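Local structure of malonyl CoA-acyl carrier protein transacylase (Clostridium perfringens, 3PTW) at residues K114-F119 / T246-K251; E122-G127 / S195-C200; L254-I259 / K284-N289; F282-K285 / T291-N294. The protein probably transfers the malonyl group from coenzyme A to the acyl carrier protein, supplying the extender units for fatty acid synthesis. All coordinates share one frame; numbering follows the deposited sequence.

Overall arrangement
The four contacts divide into two neighbouring pairs. Interactions 1 and 2, with centres 11 Å apart, meet near the probable active site: Q248 O of interaction 1 lies 2.7 Å from H199 ND1 of interaction 2, a probable hydrogen bond, and R116 and H199 both touch S91, the presumed nucleophile of a GxSxG elbow. Interactions 3 and 4 have centres 8 Å apart and share K284 and K285 on helix 278-286; F255 packs on F282 and I259 on V283. Interaction 1 is 24 Å from interaction 3, centre to centre, but their segments adjoin in sequence, since helix 255-264 follows helix 241-248. Interaction 4 lies on the far side of the chain's centre from interactions 1 and 2.

Interaction 1: K114-F119 / T246-K251; sequences KKRGKF and TSQVKK
R116 and Q248 cross at about a right angle and are joined by a direct polar bond and a water bridge, while V249 adds an apolar flank. In the direct bond, R116 NH2 donates to Q248 OE1 over 2.9 Å. It is a bent bond, with an angle of 132° at the hydrogen, and the donor sits above the carbonyl plane, 52° out of it. The two flat groups are steeply turned, their planes 64° apart. Water 1 closes a second path: R116 NE gives it a hydrogen over 3.0 Å from the edge of the guanidinium, in its plane, and the water donates to Q248 OE1 at 2.7 Å. OE1 is thus gripped twice and NE2 is held by S91 O, so both ends of the amide are fixed. The apolar component is V249 CG1, which approaches R116 NE obliquely at 3.7 Å. R116 reaches this point because its chain runs out with CG anti to the backbone N and stays extended to NE.

Both residues reach S91, the presumed nucleophile, R116 through a bond from NH2 to S91 OG. R116 is probably the arginine that in this family receives the malonyl carboxylate. The contact joins the middle of helix 106-122 to the C-terminal part of helix 241-248 and the residue that follows it, with R116 and Q248 both against Y95 of helix 93-100 and R116 NH1 bonded to Q63 of helix 59-79.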
loop_
_atom_site.group_PDB
_atom_site.type_symbol
_atom_site.label_atom_id
_atom_site.label_comp_id
_atom_site.label_asym_id
_atom_site.label_seq_id
_atom_site.Cartn_x
_atom_site.Cartn_y
_atom_site.Cartn_z
ATOM N N LYS A 114 -4.797 5.759 11.180
ATOM C CA LYS A 114 -4.008 6.558 12.107
ATOM C C LYS A 114 -3.657 5.680 13.312
ATOM O O LYS A 114 -2.503 5.640 13.738
ATOM C CB LYS A 114 -4.773 7.819 12.525
ATOM C CG LYS A 114 -4.067 8.689 13.551
ATOM C CD LYS A 114 -4.883 9.966 13.812
ATOM C CE LYS A 114 -4.459 10.645 15.113
ATOM N NZ LYS A 114 -3.194 11.393 14.916
ATOM N N LYS A 115 -4.653 4.957 13.827
ATOM C CA LYS A 115 -4.443 4.052 14.949
ATOM C C LYS A 115 -3.483 2.927 14.585
ATOM O O LYS A 115 -2.576 2.618 15.347
ATOM C CB LYS A 115 -5.784 3.512 15.485
ATOM C CG LYS A 115 -6.593 4.579 16.240
ATOM C CD LYS A 115 -7.733 3.975 17.050
ATOM C CE LYS A 115 -8.737 5.031 17.549
ATOM N NZ LYS A 115 -9.541 5.679 16.427
ATOM N N ARG A 116 -3.684 2.344 13.403
ATOM C CA ARG A 116 -2.850 1.280 12.861
ATOM C C ARG A 116 -1.392 1.718 12.762
ATOM O O ARG A 116 -0.486 0.995 13.172
ATOM C CB ARG A 116 -3.373 0.884 11.475
ATOM C CG ARG A 116 -2.491 -0.088 10.670
ATOM C CD ARG A 116 -3.110 -0.272 9.270
ATOM N NE ARG A 116 -2.487 -1.324 8.469
ATOM C CZ ARG A 116 -1.431 -1.145 7.673
ATOM N NH1 ARG A 116 -0.842 0.040 7.590
ATOM N NH2 ARG A 116 -0.942 -2.174 6.984
ATOM N N GLY A 117 -1.182 2.909 12.213
ATOM C CA GLY A 117 0.158 3.442 12.009
ATOM C C GLY A 117 0.865 3.615 13.324
ATOM O O GLY A 117 2.059 3.313 13.438
ATOM N N LYS A 118 0.117 4.101 14.316
ATOM C CA LYS A 118 0.582 4.217 15.696
ATOM C C LYS A 118 1.006 2.848 16.228
ATOM O O LYS A 118 2.115 2.694 16.779
ATOM C CB LYS A 118 -0.548 4.781 16.560
ATOM C CG LYS A 118 -0.175 5.261 17.960
ATOM C CD LYS A 118 -1.444 5.499 18.815
ATOM C CE LYS A 118 -2.247 6.775 18.437
ATOM N NZ LYS A 118 -3.236 6.710 17.283
ATOM N N PHE A 119 0.134 1.850 16.051
ATOM C CA PHE A 119 0.393 0.518 16.601
ATOM C C PHE A 119 1.610 -0.141 15.937
ATOM O O PHE A 119 2.455 -0.747 16.621
ATOM C CB PHE A 119 -0.837 -0.404 16.490
ATOM C CG PHE A 119 -2.099 0.154 17.105
ATOM C CD1 PHE A 119 -2.058 0.978 18.232
ATOM C CD2 PHE A 119 -3.344 -0.176 16.563
ATOM C CE1 PHE A 119 -3.233 1.489 18.801
ATOM C CE2 PHE A 119 -4.525 0.325 17.117
ATOM C CZ PHE A 119 -4.469 1.160 18.243
ATOM N N THR A 246 -5.896 -7.860 10.183
ATOM C CA THR A 246 -5.084 -8.164 11.358
ATOM C C THR A 246 -3.774 -8.827 10.929
ATOM O O THR A 246 -2.705 -8.309 11.232
ATOM C CB THR A 246 -5.886 -9.037 12.342
ATOM O OG1 THR A 246 -6.877 -8.210 12.964
ATOM C CG2 THR A 246 -4.996 -9.669 13.415
ATOM N N SER A 247 -3.875 -9.962 10.229
ATOM C CA SER A 247 -2.720 -10.665 9.648
ATOM C C SER A 247 -1.766 -9.791 8.800
ATOM O O SER A 247 -0.547 -9.970 8.847
ATOM C CB SER A 247 -3.208 -11.838 8.790
ATOM O OG SER A 247 -3.876 -12.798 9.581
ATOM N N GLN A 248 -2.322 -8.848 8.034
ATOM C CA GLN A 248 -1.551 -8.046 7.073
ATOM C C GLN A 248 -0.310 -7.362 7.659
ATOM O O GLN A 248 0.756 -7.340 7.013
ATOM C CB GLN A 248 -2.456 -7.004 6.382
ATOM C CG GLN A 248 -1.820 -6.344 5.157
ATOM C CD GLN A 248 -2.407 -4.980 4.836
ATOM O OE1 GLN A 248 -2.696 -4.178 5.742
ATOM N NE2 GLN A 248 -2.570 -4.698 3.550
ATOM N N VAL A 249 -0.442 -6.785 8.858
ATOM C CA VAL A 249 0.676 -6.055 9.470
ATOM C C VAL A 249 1.798 -6.997 9.951
ATOM O O VAL A 249 2.940 -6.585 10.113
ATOM C CB VAL A 249 0.213 -5.108 10.623
ATOM C CG1 VAL A 249 -0.970 -4.244 10.171
ATOM C CG2 VAL A 249 -0.145 -5.899 11.889
ATOM N N LYS A 250 1.482 -8.264 10.141
ATOM C CA LYS A 250 2.463 -9.194 10.724
ATOM C C LYS A 250 2.885 -10.345 9.792
ATOM O O LYS A 250 3.700 -11.174 10.190
ATOM C CB LYS A 250 1.945 -9.745 12.046
ATOM C CG LYS A 250 0.632 -10.503 11.918
ATOM C CD LYS A 250 0.537 -11.574 12.967
ATOM C CE LYS A 250 -0.898 -11.953 13.223
ATOM N NZ LYS A 250 -0.934 -13.095 14.157
ATOM N N LYS A 251 2.332 -10.358 8.568
ATOM C CA LYS A 251 2.576 -11.379 7.537
ATOM C C LYS A 251 3.115 -10.747 6.239
ATOM O O LYS A 251 2.978 -9.547 6.041
ATOM C CB LYS A 251 1.277 -12.141 7.212
ATOM C CG LYS A 251 0.784 -13.105 8.294
ATOM C CD LYS A 251 1.883 -14.050 8.666
ATOM C CE LYS A 251 1.529 -14.998 9.807
ATOM N NZ LYS A 251 2.702 -15.916 9.906
HETATM O O HOH W 1 -3.971 -3.863 8.140
#

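Interaction 2: E122-G127 / S195-C200; sequences EAVAEG and SAPFHC
V124 points its CG2 methyl at the CG-CD edge of the P197 ring where two loops come together, the second of them carrying a tight turn: P197 is the centre of an inverse gamma turn and also opens a type II beta turn that ends at C200. In the first shell, V124 CG2 reaches P197 CG at 3.7 Å, and V124 CB lies 3.9 Å from P197 CD. With CG1 anti to the backbone N (chi1 -179°), CG2 falls beside that nitrogen and is the methyl that makes the closest touch.

A hydrated seam runs next to this apolar patch. Water 2 lies within hydrogen-bonding distance of both carbonyls, 2.9 Å from V124 O and 3.0 Å from S195 O, though it has more acceptors near it than protons. Water 3 lies near A125 O and S195 O as well, but its separation from the latter is so short that this link is doubtful. At the outer margin, E126 OE1 and S195 OG stand 4.2 Å apart, a loose approach.

Farther out, the second loop is held by the body of the enzyme. F198 lies against M120 and Q121 of helix 106-122, and its carbonyl oxygen accepts from S169 OG, while H199, probably the catalytic histidine, has ND1 bonded to the carbonyl of Q248 and touches S91. The proline's own turn is closed by F198 N, which donates to A196 O over 2.8 Å.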
loop_
_atom_site.group_PDB
_atom_site.type_symbol
_atom_site.label_atom_id
_atom_site.label_comp_id
_atom_site.label_asym_id
_atom_site.label_seq_id
_atom_site.Cartn_x
_atom_site.Cartn_y
_atom_site.Cartn_z
ATOM N N GLU A 122 4.879 1.556 17.211
ATOM C CA GLU A 122 5.132 1.346 18.640
ATOM C C GLU A 122 5.328 -0.114 19.063
ATOM O O GLU A 122 5.742 -0.363 20.185
ATOM C CB GLU A 122 4.000 1.958 19.473
ATOM C CG GLU A 122 3.928 3.475 19.421
ATOM C CD GLU A 122 2.791 4.045 20.272
ATOM O OE1 GLU A 122 1.862 3.281 20.635
ATOM O OE2 GLU A 122 2.827 5.259 20.575
ATOM N N ALA A 123 5.021 -1.066 18.182
ATOM C CA ALA A 123 5.050 -2.502 18.528
ATOM C C ALA A 123 6.412 -2.973 19.035
ATOM O O ALA A 123 6.502 -3.692 20.028
ATOM C CB ALA A 123 4.608 -3.359 17.335
ATOM N N VAL A 124 7.463 -2.561 18.323
ATOM C CA VAL A 124 8.842 -2.903 18.646
ATOM C C VAL A 124 9.587 -1.609 18.977
ATOM O O VAL A 124 9.384 -0.588 18.318
ATOM C CB VAL A 124 9.513 -3.616 17.444
ATOM C CG1 VAL A 124 10.950 -3.995 17.761
ATOM C CG2 VAL A 124 8.711 -4.857 17.048
ATOM N N ALA A 125 10.442 -1.659 19.996
ATOM C CA ALA A 125 11.238 -0.510 20.412
ATOM C C ALA A 125 12.253 -0.139 19.327
ATOM O O ALA A 125 12.700 -1.004 18.560
ATOM C CB ALA A 125 11.948 -0.811 21.723
ATOM N N GLU A 126 12.595 1.150 19.265
ATOM C CA GLU A 126 13.540 1.685 18.285
ATOM C C GLU A 126 14.904 1.012 18.421
ATOM O O GLU A 126 15.419 0.859 19.526
ATOM C CB GLU A 126 13.686 3.195 18.477
ATOM C CG GLU A 126 14.405 3.935 17.354
ATOM C CD GLU A 126 14.232 5.453 17.448
ATOM O OE1 GLU A 126 13.673 6.042 16.495
ATOM O OE2 GLU A 126 14.635 6.050 18.472
ATOM N N GLY A 127 15.473 0.605 17.292
ATOM C CA GLY A 127 16.816 0.032 17.264
ATOM C C GLY A 127 16.923 -1.475 17.430
ATOM O O GLY A 127 18.033 -2.015 17.483
ATOM N N SER A 195 12.894 1.986 10.993
ATOM C CA SER A 195 13.262 1.443 12.302
ATOM C C SER A 195 12.233 0.468 12.896
ATOM O O SER A 195 12.300 0.148 14.087
ATOM C CB SER A 195 13.600 2.573 13.287
ATOM O OG SER A 195 12.602 3.581 13.281
ATOM N N ALA A 196 11.300 -0.004 12.070
ATOM C CA ALA A 196 10.263 -0.927 12.524
ATOM C C ALA A 196 10.164 -2.143 11.612
ATOM O O ALA A 196 10.067 -1.984 10.405
ATOM C CB ALA A 196 8.922 -0.224 12.618
ATOM N N PRO A 197 10.174 -3.358 12.192
ATOM C CA PRO A 197 10.125 -4.601 11.415
ATOM C C PRO A 197 8.725 -4.928 10.912
ATOM O O PRO A 197 8.112 -5.914 11.355
ATOM C CB PRO A 197 10.609 -5.655 12.409
ATOM C CG PRO A 197 10.243 -5.123 13.740
ATOM C CD PRO A 197 10.277 -3.616 13.641
ATOM N N PHE A 198 8.219 -4.101 9.992
ATOM C CA PHE A 198 6.888 -4.313 9.454
ATOM C C PHE A 198 6.771 -5.700 8.810
ATOM O O PHE A 198 7.737 -6.232 8.258
ATOM C CB PHE A 198 6.526 -3.230 8.428
ATOM C CG PHE A 198 6.307 -1.854 9.014
ATOM C CD1 PHE A 198 6.059 -1.666 10.370
ATOM C CD2 PHE A 198 6.297 -0.738 8.176
ATOM C CE1 PHE A 198 5.852 -0.378 10.892
ATOM C CE2 PHE A 198 6.074 0.545 8.681
ATOM C CZ PHE A 198 5.856 0.727 10.045
ATOM N N HIS A 199 5.579 -6.277 8.913
ATOM C CA HIS A 199 5.202 -7.512 8.233
ATOM C C HIS A 199 5.923 -8.779 8.648
ATOM O O HIS A 199 6.031 -9.726 7.867
ATOM C CB HIS A 199 5.235 -7.319 6.719
ATOM C CG HIS A 199 4.431 -6.145 6.256
ATOM N ND1 HIS A 199 3.053 -6.133 6.288
ATOM C CD2 HIS A 199 4.811 -4.941 5.762
ATOM C CE1 HIS A 199 2.620 -4.970 5.824
ATOM N NE2 HIS A 199 3.667 -4.231 5.497
ATOM N N CYS A 200 6.423 -8.797 9.881
ATOM C CA CYS A 200 6.851 -10.058 10.493
ATOM C C CYS A 200 6.134 -10.265 11.823
ATOM O O CYS A 200 5.423 -9.379 12.308
ATOM C CB CYS A 200 8.376 -10.136 10.671
ATOM S SG CYS A 200 9.032 -9.058 11.945
HETATM O O HOH W 2 9.821 0.545 15.711
HETATM O O HOH W 3 12.754 -1.587 15.858
#

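Interaction 3: L254-I259 / K284-N289; sequences LFINDI and KKINKN
I286 meets I256 and I259 from the last turn of helix 278-286, and its branches divide the work between them. From CB, which points toward helix 255-264, the side chain forks. The short branch, CG2, touches I259 CG2 at 4.0 Å. The long branch leaves with CG1 anti to the carbonyl carbon (chi1 -71°), which swings it over to I256, where CG1 meets CG1 at 3.8 Å. Beyond that, the terminal CD1 continues outward to lie against I259, 3.9 Å from its CB and equally near its CG1, while still 4.1 Å from I256 CG1. One isoleucine thus occupies the gap between two residues a helical turn apart, and the side chains cross obliquely.

I259 is itself backed within its own helix, since its CG1 sits 3.4 Å above the face of the F255 ring, offset toward the rim. F255 in turn packs on L279 and F282, so the apolar layer continues along helix 278-286. I256 leans on Y160, and I286 also touches P163, which places the contact between two helices beside strand 155-162.

Just past I286 the helix gives way to an Asx turn, in which N287 OD1 accepts from N289 N over 2.9 Å and from V290 N as well; the turn lies on the way to strand 291-295. The side chains that touch across the contact are all aliphatic. With no polar pair between them, the contact rests on van der Waals fit and the removal of apolar surface from water, and sets no particular bond direction.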
loop_
_atom_site.group_PDB
_atom_site.type_symbol
_atom_site.label_atom_id
_atom_site.label_comp_id
_atom_site.label_asym_id
_atom_site.label_seq_id
_atom_site.Cartn_x
_atom_site.Cartn_y
_atom_site.Cartn_z
ATOM N N LEU A 254 2.089 -10.112 -0.239
ATOM C CA LEU A 254 2.215 -10.802 -1.509
ATOM C C LEU A 254 1.754 -9.904 -2.662
ATOM O O LEU A 254 0.832 -10.265 -3.410
ATOM C CB LEU A 254 1.427 -12.119 -1.461
ATOM C CG LEU A 254 2.084 -13.364 -0.853
ATOM C CD1 LEU A 254 3.195 -13.065 0.123
ATOM C CD2 LEU A 254 1.081 -14.310 -0.215
ATOM N N PHE A 255 2.384 -8.730 -2.800
ATOM C CA PHE A 255 2.020 -7.787 -3.880
ATOM C C PHE A 255 2.149 -8.366 -5.279
ATOM O O PHE A 255 1.278 -8.127 -6.130
ATOM C CB PHE A 255 2.813 -6.480 -3.823
ATOM C CG PHE A 255 2.340 -5.439 -4.843
ATOM C CD1 PHE A 255 1.165 -4.711 -4.620
ATOM C CD2 PHE A 255 3.069 -5.192 -6.004
ATOM C CE1 PHE A 255 0.721 -3.750 -5.545
ATOM C CE2 PHE A 255 2.636 -4.231 -6.936
ATOM C CZ PHE A 255 1.466 -3.507 -6.700
ATOM N N ILE A 256 3.236 -9.099 -5.534
ATOM C CA ILE A 256 3.427 -9.697 -6.859
ATOM C C ILE A 256 2.273 -10.648 -7.211
ATOM O O ILE A 256 1.757 -10.604 -8.334
ATOM C CB ILE A 256 4.835 -10.364 -7.068
ATOM C CG1 ILE A 256 4.968 -10.891 -8.509
ATOM C CG2 ILE A 256 5.082 -11.488 -6.065
ATOM C CD1 ILE A 256 6.321 -11.492 -8.860
ATOM N N ASN A 257 1.854 -11.473 -6.252
ATOM C CA ASN A 257 0.751 -12.410 -6.483
ATOM C C ASN A 257 -0.561 -11.659 -6.768
ATOM O O ASN A 257 -1.348 -12.059 -7.649
ATOM C CB ASN A 257 0.574 -13.362 -5.301
ATOM C CG ASN A 257 1.882 -14.029 -4.868
ATOM O OD1 ASN A 257 2.796 -13.386 -4.334
ATOM N ND2 ASN A 257 1.959 -15.326 -5.078
ATOM N N ASP A 258 -0.773 -10.571 -6.026
ATOM C CA ASP A 258 -1.944 -9.708 -6.206
ATOM C C ASP A 258 -2.030 -9.219 -7.647
ATOM O O ASP A 258 -3.068 -9.355 -8.289
ATOM C CB ASP A 258 -1.905 -8.498 -5.257
ATOM C CG ASP A 258 -2.266 -8.855 -3.834
ATOM O OD1 ASP A 258 -2.992 -9.857 -3.621
ATOM O OD2 ASP A 258 -1.847 -8.116 -2.912
ATOM N N ILE A 259 -0.923 -8.673 -8.151
ATOM C CA ILE A 259 -0.862 -8.158 -9.524
ATOM C C ILE A 259 -1.147 -9.278 -10.525
ATOM O O ILE A 259 -1.959 -9.113 -11.435
ATOM C CB ILE A 259 0.498 -7.480 -9.826
ATOM C CG1 ILE A 259 0.724 -6.290 -8.887
ATOM C CG2 ILE A 259 0.603 -7.089 -11.321
ATOM C CD1 ILE A 259 -0.398 -5.199 -8.929
ATOM N N LYS A 284 5.334 -2.866 -14.057
ATOM C CA LYS A 284 6.074 -2.908 -15.319
ATOM C C LYS A 284 7.135 -4.007 -15.351
ATOM O O LYS A 284 7.423 -4.546 -16.414
ATOM C CB LYS A 284 6.701 -1.550 -15.651
ATOM C CG LYS A 284 5.697 -0.483 -16.045
ATOM C CD LYS A 284 6.353 0.883 -16.148
ATOM C CE LYS A 284 6.652 1.283 -17.577
ATOM N NZ LYS A 284 7.096 2.720 -17.633
ATOM N N LYS A 285 7.692 -4.329 -14.183
ATOM C CA LYS A 285 8.657 -5.428 -14.015
ATOM C C LYS A 285 8.000 -6.801 -13.905
ATOM O O LYS A 285 8.635 -7.815 -14.217
ATOM C CB LYS A 285 9.528 -5.189 -12.779
ATOM C CG LYS A 285 10.606 -4.145 -13.000
ATOM C CD LYS A 285 11.173 -3.586 -11.706
ATOM C CE LYS A 285 11.604 -2.142 -11.958
ATOM N NZ LYS A 285 12.558 -1.671 -10.957
ATOM N N ILE A 286 6.755 -6.842 -13.426
ATOM C CA ILE A 286 5.991 -8.091 -13.380
ATOM C C ILE A 286 5.558 -8.473 -14.807
ATOM O O ILE A 286 5.739 -9.615 -15.254
ATOM C CB ILE A 286 4.781 -7.993 -12.385
ATOM C CG1 ILE A 286 5.278 -7.959 -10.926
ATOM C CG2 ILE A 286 3.782 -9.132 -12.579
ATOM C CD1 ILE A 286 4.401 -7.161 -9.994
ATOM N N ASN A 287 5.020 -7.500 -15.533
ATOM C CA ASN A 287 4.493 -7.743 -16.870
ATOM C C ASN A 287 4.735 -6.508 -17.724
ATOM O O ASN A 287 4.232 -5.420 -17.421
ATOM C CB ASN A 287 3.003 -8.101 -16.789
ATOM C CG ASN A 287 2.402 -8.469 -18.134
ATOM O OD1 ASN A 287 2.342 -7.651 -19.059
ATOM N ND2 ASN A 287 1.923 -9.696 -18.239
ATOM N N LYS A 288 5.518 -6.686 -18.782
ATOM C CA LYS A 288 5.969 -5.579 -19.615
ATOM C C LYS A 288 4.939 -5.156 -20.668
ATOM O O LYS A 288 5.138 -4.150 -21.362
ATOM C CB LYS A 288 7.287 -5.965 -20.298
ATOM C CG LYS A 288 8.308 -4.840 -20.423
ATOM C CD LYS A 288 9.662 -5.365 -20.942
ATOM C CE LYS A 288 10.371 -6.255 -19.904
ATOM N NZ LYS A 288 11.426 -7.107 -20.527
ATOM N N ASN A 289 3.846 -5.910 -20.780
ATOM C CA ASN A 289 2.877 -5.727 -21.870
ATOM C C ASN A 289 1.660 -4.892 -21.523
ATOM O O ASN A 289 1.149 -4.161 -22.365
ATOM C CB ASN A 289 2.427 -7.082 -22.417
ATOM C CG ASN A 289 3.570 -7.879 -22.982
ATOM O OD1 ASN A 289 3.755 -9.045 -22.635
ATOM N ND2 ASN A 289 4.366 -7.251 -23.841
#

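Interaction 4: F282-K285 / T291-N294; sequences FVKK and TVLN
V292 sets its CG2 methyl against V283 and K284, two neighbours that differ chiefly in burial. On the buried side V283 CG1 meets V292 CG2 at 3.6 Å. Behind it, V283 CB lies 4.1 Å from V292 CG2. In V283, CG1 stands anti to the backbone N (chi1 176°), which turns that branch, and not CG2, to the strand. V283 also rests on F270, so the valine pair continues into the core of the domain.

The elements joined here belong to a beta-alpha-beta unit, in which strand 269-273 passes through helix 278-286 into strand 291-295. The two strands lie parallel and adjacent, with 291-295 outermost in the mixed sheet, and V292 points from that edge strand at the connecting helix.

Toward solvent the packing is modestly looser, though still aliphatic. K284 contributes just the start of its chain, CG lying 3.9 Å from V292 CG2 and 4.0 Å from V292 CB. Beyond CG the lysine runs on along the exposed surface of the helix, where it also touches a neighbouring molecule in the crystal, and its ammonium end plays no part in gripping the valine.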
loop_
_atom_site.group_PDB
_atom_site.type_symbol
_atom_site.label_atom_id
_atom_site.label_comp_id
_atom_site.label_asym_id
_atom_site.label_seq_id
_atom_site.Cartn_x
_atom_site.Cartn_y
_atom_site.Cartn_z
ATOM N N PHE A 282 6.738 -1.494 -10.040
ATOM C CA PHE A 282 6.639 -2.931 -9.764
ATOM C C PHE A 282 5.837 -3.667 -10.836
ATOM O O PHE A 282 6.262 -4.726 -11.293
ATOM C CB PHE A 282 6.037 -3.208 -8.378
ATOM C CG PHE A 282 6.907 -2.757 -7.202
ATOM C CD1 PHE A 282 8.285 -3.005 -7.174
ATOM C CD2 PHE A 282 6.319 -2.136 -6.093
ATOM C CE1 PHE A 282 9.077 -2.597 -6.078
ATOM C CE2 PHE A 282 7.093 -1.723 -4.989
ATOM C CZ PHE A 282 8.480 -1.960 -4.980
ATOM N N VAL A 283 4.693 -3.108 -11.245
ATOM C CA VAL A 283 3.879 -3.732 -12.294
ATOM C C VAL A 283 4.651 -3.919 -13.609
ATOM O O VAL A 283 4.624 -5.009 -14.199
ATOM C CB VAL A 283 2.577 -2.961 -12.582
ATOM C CG1 VAL A 283 1.815 -3.622 -13.755
ATOM C CG2 VAL A 283 1.698 -2.911 -11.325
ATOM N N LYS A 284 5.334 -2.866 -14.057
ATOM C CA LYS A 284 6.074 -2.908 -15.319
ATOM C C LYS A 284 7.135 -4.007 -15.351
ATOM O O LYS A 284 7.423 -4.546 -16.414
ATOM C CB LYS A 284 6.701 -1.550 -15.651
ATOM C CG LYS A 284 5.697 -0.483 -16.045
ATOM C CD LYS A 284 6.353 0.883 -16.148
ATOM C CE LYS A 284 6.652 1.283 -17.577
ATOM N NZ LYS A 284 7.096 2.720 -17.633
ATOM N N LYS A 285 7.692 -4.329 -14.183
ATOM C CA LYS A 285 8.657 -5.428 -14.015
ATOM C C LYS A 285 8.000 -6.801 -13.905
ATOM O O LYS A 285 8.635 -7.815 -14.217
ATOM C CB LYS A 285 9.528 -5.189 -12.779
ATOM C CG LYS A 285 10.606 -4.145 -13.000
ATOM C CD LYS A 285 11.173 -3.586 -11.706
ATOM C CE LYS A 285 11.604 -2.142 -11.958
ATOM N NZ LYS A 285 12.558 -1.671 -10.957
ATOM N N THR A 291 -0.730 -1.962 -19.971
ATOM C CA THR A 291 -0.619 -0.525 -19.882
ATOM C C THR A 291 -0.586 -0.109 -18.408
ATOM O O THR A 291 -1.386 -0.566 -17.582
ATOM C CB THR A 291 -1.771 0.166 -20.614
ATOM O OG1 THR A 291 -1.825 -0.308 -21.970
ATOM C CG2 THR A 291 -1.577 1.667 -20.611
ATOM N N VAL A 292 0.355 0.763 -18.088
ATOM C CA VAL A 292 0.540 1.202 -16.733
ATOM C C VAL A 292 0.487 2.722 -16.730
ATOM O O VAL A 292 1.207 3.369 -17.491
ATOM C CB VAL A 292 1.882 0.687 -16.163
ATOM C CG1 VAL A 292 2.195 1.375 -14.851
ATOM C CG2 VAL A 292 1.845 -0.818 -15.965
ATOM N N LEU A 293 -0.394 3.275 -15.893
ATOM C CA LEU A 293 -0.562 4.715 -15.763
ATOM C C LEU A 293 -0.617 5.102 -14.296
ATOM O O LEU A 293 -0.713 4.231 -13.422
ATOM C CB LEU A 293 -1.837 5.183 -16.487
ATOM C CG LEU A 293 -1.997 4.792 -17.960
ATOM C CD1 LEU A 293 -3.437 5.011 -18.417
ATOM C CD2 LEU A 293 -1.014 5.546 -18.870
ATOM N N ASN A 294 -0.542 6.403 -14.020
ATOM C CA ASN A 294 -0.619 6.895 -12.645
ATOM C C ASN A 294 -1.237 8.283 -12.582
ATOM O O ASN A 294 -1.135 9.063 -13.543
ATOM C CB ASN A 294 0.755 6.883 -11.952
ATOM C CG ASN A 294 1.634 8.064 -12.365
ATOM O OD1 ASN A 294 2.310 8.005 -13.385
ATOM N ND2 ASN A 294 1.607 9.148 -11.580
#